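Local coordinates for uncharacterized protein VP0806 (Vibrio parahaemolyticus, PDB 2R5S), which is of unknown function but forms the tetratricopeptide-repeat part of a thioredoxin domain-containing protein that may act as a protein-disulfide reductase, at residues Leu10-Glu15 against Leu26-Thr31. Numbering follows the deposited sequence.
Sequences LKQVSE and LNVIQT
Val13 turns CG1 anti to its backbone N (chi1 178°), which leaves CG2 beside that N and facing helix 22-30. CG1 of Val28 meets CG2 of Val13 at 3.9 Å, and the two valines lie alongside one another, pointing opposite ways. Ile29 reaches the same valine differently. Its CB does not point at helix 9-18, but CG1 lies beside its own N and the chain bends again at chi2 (-52°). That bend carries CD1 across the valine at about a right angle. The exact place of CD1 is doubtful, because its modelled distance to CG2 of Val13 is too short to be trusted. Gln12 adds an outer contact. Its NE2 comes to 4.0 Å from CG2 of Val28. This is van der Waals contact at the exposed edge, whereas Val13 and Ile29 are buried.

Val28 also touches Leu9 and Leu16 of helix 9-18, and Ile29 extends the packing to Val42 of helix 40-52. Within 26-31, Val28 O accepts from both Thr31 N and Thr31 OG1, the latter at 2.9 Å.

The segment axes approach to 9.2 Å and run nearly antiparallel. Successive antiparallel helices joined by a short turn and packed through branched aliphatic side chains form the helical hairpin characteristic of tetratricopeptide repeat folds.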
ATOM      1  N   LEU A  10      11.905   3.155 -21.084  1.00 66.95           N
ATOM      2  CA  LEU A  10      12.893   3.081 -20.008  1.00 65.79           C
ATOM      3  C   LEU A  10      13.346   4.448 -19.552  1.00 65.81           C
ATOM      4  O   LEU A  10      13.638   4.603 -18.376  1.00 66.66           O
ATOM      5  CB  LEU A  10      14.111   2.231 -20.397  1.00 65.25           C
ATOM      6  CG  LEU A  10      13.968   0.710 -20.295  1.00 63.79           C
ATOM      7  CD1 LEU A  10      15.305   0.024 -20.483  1.00 64.97           C
ATOM      8  CD2 LEU A  10      13.448   0.355 -18.953  1.00 61.38           C
ATOM      9  N   LYS A  11      13.411   5.430 -20.458  1.00 65.04           N
ATOM     10  CA  LYS A  11      13.738   6.821 -20.050  1.00 65.38           C
ATOM     11  C   LYS A  11      12.531   7.534 -19.470  1.00 64.65           C
ATOM     12  O   LYS A  11      12.670   8.415 -18.635  1.00 64.18           O
ATOM     13  CB  LYS A  11      14.383   7.672 -21.175  1.00 64.62           C
ATOM     14  CG  LYS A  11      15.312   8.766 -20.607  1.00 64.97           C
ATOM     15  CD  LYS A  11      16.190   9.500 -21.680  1.00 65.68           C
ATOM     16  CE  LYS A  11      16.669  10.870 -21.172  1.00 64.92           C
ATOM     17  NZ  LYS A  11      18.004  11.356 -21.696  1.00 65.33           N
ATOM     18  N   GLN A  12      11.346   7.137 -19.919  1.00 65.38           N
ATOM     19  CA  GLN A  12      10.098   7.528 -19.244  1.00 65.71           C
ATOM     20  C   GLN A  12      10.131   7.083 -17.783  1.00 64.57           C
ATOM     21  O   GLN A  12       9.953   7.920 -16.912  1.00 63.93           O
ATOM     22  CB  GLN A  12       8.848   6.997 -19.970  1.00 66.18           C
ATOM     23  CG  GLN A  12       8.122   8.011 -20.792  1.00 68.50           C
ATOM     24  CD  GLN A  12       7.172   8.855 -19.941  1.00 73.75           C
ATOM     25  OE1 GLN A  12       7.479  10.013 -19.592  1.00 73.51           O
ATOM     26  NE2 GLN A  12       6.004   8.276 -19.594  1.00 73.59           N
ATOM     27  N   VAL A  13      10.396   5.795 -17.508  1.00 64.48           N
ATOM     28  CA  VAL A  13      10.539   5.327 -16.096  1.00 63.61           C
ATOM     29  C   VAL A  13      11.556   6.173 -15.350  1.00 63.58           C
ATOM     30  O   VAL A  13      11.283   6.725 -14.273  1.00 62.53           O
ATOM     31  CB  VAL A  13      10.996   3.867 -15.958  1.00 63.61           C
ATOM     32  CG1 VAL A  13      11.152   3.506 -14.495  1.00 61.80           C
ATOM     33  CG2 VAL A  13       9.996   2.936 -16.584  1.00 64.00           C
ATOM     34  N   SER A  14      12.733   6.267 -15.950  1.00 64.23           N
ATOM     35  CA  SER A  14      13.837   7.053 -15.418  1.00 64.34           C
ATOM     36  C   SER A  14      13.400   8.482 -15.077  1.00 63.86           C
ATOM     37  O   SER A  14      13.601   8.945 -13.960  1.00 64.47           O
ATOM     38  CB  SER A  14      14.985   7.050 -16.428  1.00 64.59           C
ATOM     39  OG  SER A  14      16.010   7.953 -16.045  1.00 66.44           O
ATOM     40  N   GLU A  15      12.794   9.155 -16.044  1.00 63.38           N
ATOM     41  CA  GLU A  15      12.241  10.480 -15.869  1.00 63.28           C
ATOM     42  C   GLU A  15      11.200  10.556 -14.734  1.00 62.48           C
ATOM     43  O   GLU A  15      11.229  11.481 -13.912  1.00 63.08           O
ATOM     44  CB  GLU A  15      11.615  10.922 -17.182  1.00 63.68           C
ATOM     45  CG  GLU A  15      12.628  11.289 -18.260  1.00 66.12           C
ATOM     46  CD  GLU A  15      13.128  12.722 -18.139  1.00 70.38           C
ATOM     47  OE1 GLU A  15      14.377  12.916 -18.104  1.00 72.07           O
ATOM     48  OE2 GLU A  15      12.271  13.648 -18.099  1.00 70.00           O
ATOM     49  N   LEU A  26       5.392   2.852 -12.173  1.00 51.31           N
ATOM     50  CA  LEU A  26       4.948   1.421 -12.067  1.00 52.51           C
ATOM     51  C   LEU A  26       4.013   1.046 -13.195  1.00 52.58           C
ATOM     52  O   LEU A  26       4.003  -0.093 -13.710  1.00 53.14           O
ATOM     53  CB  LEU A  26       4.179   1.192 -10.757  1.00 52.94           C
ATOM     54  CG  LEU A  26       4.952   0.666  -9.549  1.00 55.81           C
ATOM     55  CD1 LEU A  26       4.186   1.008  -8.224  1.00 55.16           C
ATOM     56  CD2 LEU A  26       5.195  -0.805  -9.673  1.00 57.07           C
ATOM     57  N   ASN A  27       3.219   2.021 -13.586  1.00 51.44           N
ATOM     58  CA  ASN A  27       2.402   1.846 -14.770  1.00 52.28           C
ATOM     59  C   ASN A  27       3.193   1.671 -16.082  1.00 52.44           C
ATOM     60  O   ASN A  27       2.870   0.790 -16.907  1.00 51.75           O
ATOM     61  CB  ASN A  27       1.409   2.963 -14.895  1.00 51.25           C
ATOM     62  CG  ASN A  27       0.479   2.768 -16.063  1.00 52.86           C
ATOM     63  OD1 ASN A  27       0.591   3.463 -17.073  1.00 53.42           O
ATOM     64  ND2 ASN A  27      -0.451   1.836 -15.933  1.00 53.32           N
ATOM     65  N   VAL A  28       4.256   2.464 -16.258  1.00 52.50           N
ATOM     66  CA  VAL A  28       5.059   2.310 -17.483  1.00 51.94           C
ATOM     67  C   VAL A  28       5.832   0.976 -17.481  1.00 52.48           C
ATOM     68  O   VAL A  28       6.014   0.334 -18.526  1.00 51.54           O
ATOM     69  CB  VAL A  28       5.980   3.494 -17.674  1.00 51.17           C
ATOM     70  CG1 VAL A  28       6.881   3.264 -18.837  1.00 48.95           C
ATOM     71  CG2 VAL A  28       5.136   4.821 -17.857  1.00 51.97           C
ATOM     72  N   ILE A  29       6.304   0.600 -16.295  1.00 53.52           N
ATOM     73  CA  ILE A  29       6.990  -0.675 -16.081  1.00 55.11           C
ATOM     74  C   ILE A  29       6.132  -1.835 -16.515  1.00 56.71           C
ATOM     75  O   ILE A  29       6.623  -2.759 -17.195  1.00 56.43           O
ATOM     76  CB  ILE A  29       7.342  -0.914 -14.600  1.00 54.93           C
ATOM     77  CG1 ILE A  29       8.367   0.124 -14.142  1.00 54.20           C
ATOM     78  CG2 ILE A  29       7.924  -2.343 -14.364  1.00 56.65           C
ATOM     79  CD1 ILE A  29       9.536   0.197 -15.032  1.00 54.98           C
ATOM     80  N   GLN A  30       4.872  -1.837 -16.082  1.00 58.09           N
ATOM     81  CA  GLN A  30       4.069  -3.020 -16.367  1.00 59.97           C
ATOM     82  C   GLN A  30       3.772  -3.045 -17.870  1.00 58.97           C
ATOM     83  O   GLN A  30       3.347  -4.030 -18.374  1.00 60.07           O
ATOM     84  CB  GLN A  30       2.864  -3.276 -15.396  1.00 61.03           C
ATOM     85  CG  GLN A  30       1.903  -2.079 -15.031  1.00 64.02           C
ATOM     86  CD  GLN A  30       0.556  -2.039 -15.814  1.00 68.33           C
ATOM     87  OE1 GLN A  30      -0.043  -0.961 -15.966  1.00 68.56           O
ATOM     88  NE2 GLN A  30       0.085  -3.205 -16.309  1.00 68.47           N
ATOM     89  N   THR A  31       4.099  -1.979 -18.592  1.00 58.67           N
ATOM     90  CA  THR A  31       3.920  -2.018 -20.036  1.00 57.74           C
ATOM     91  C   THR A  31       5.135  -2.506 -20.821  1.00 56.81           C
ATOM     92  O   THR A  31       4.990  -2.774 -22.001  1.00 56.69           O
ATOM     93  CB  THR A  31       3.424  -0.670 -20.665  1.00 58.19           C
ATOM     94  OG1 THR A  31       4.558   0.147 -21.005  1.00 57.97           O
ATOM     95  CG2 THR A  31       2.482   0.064 -19.716  1.00 56.85           C
TER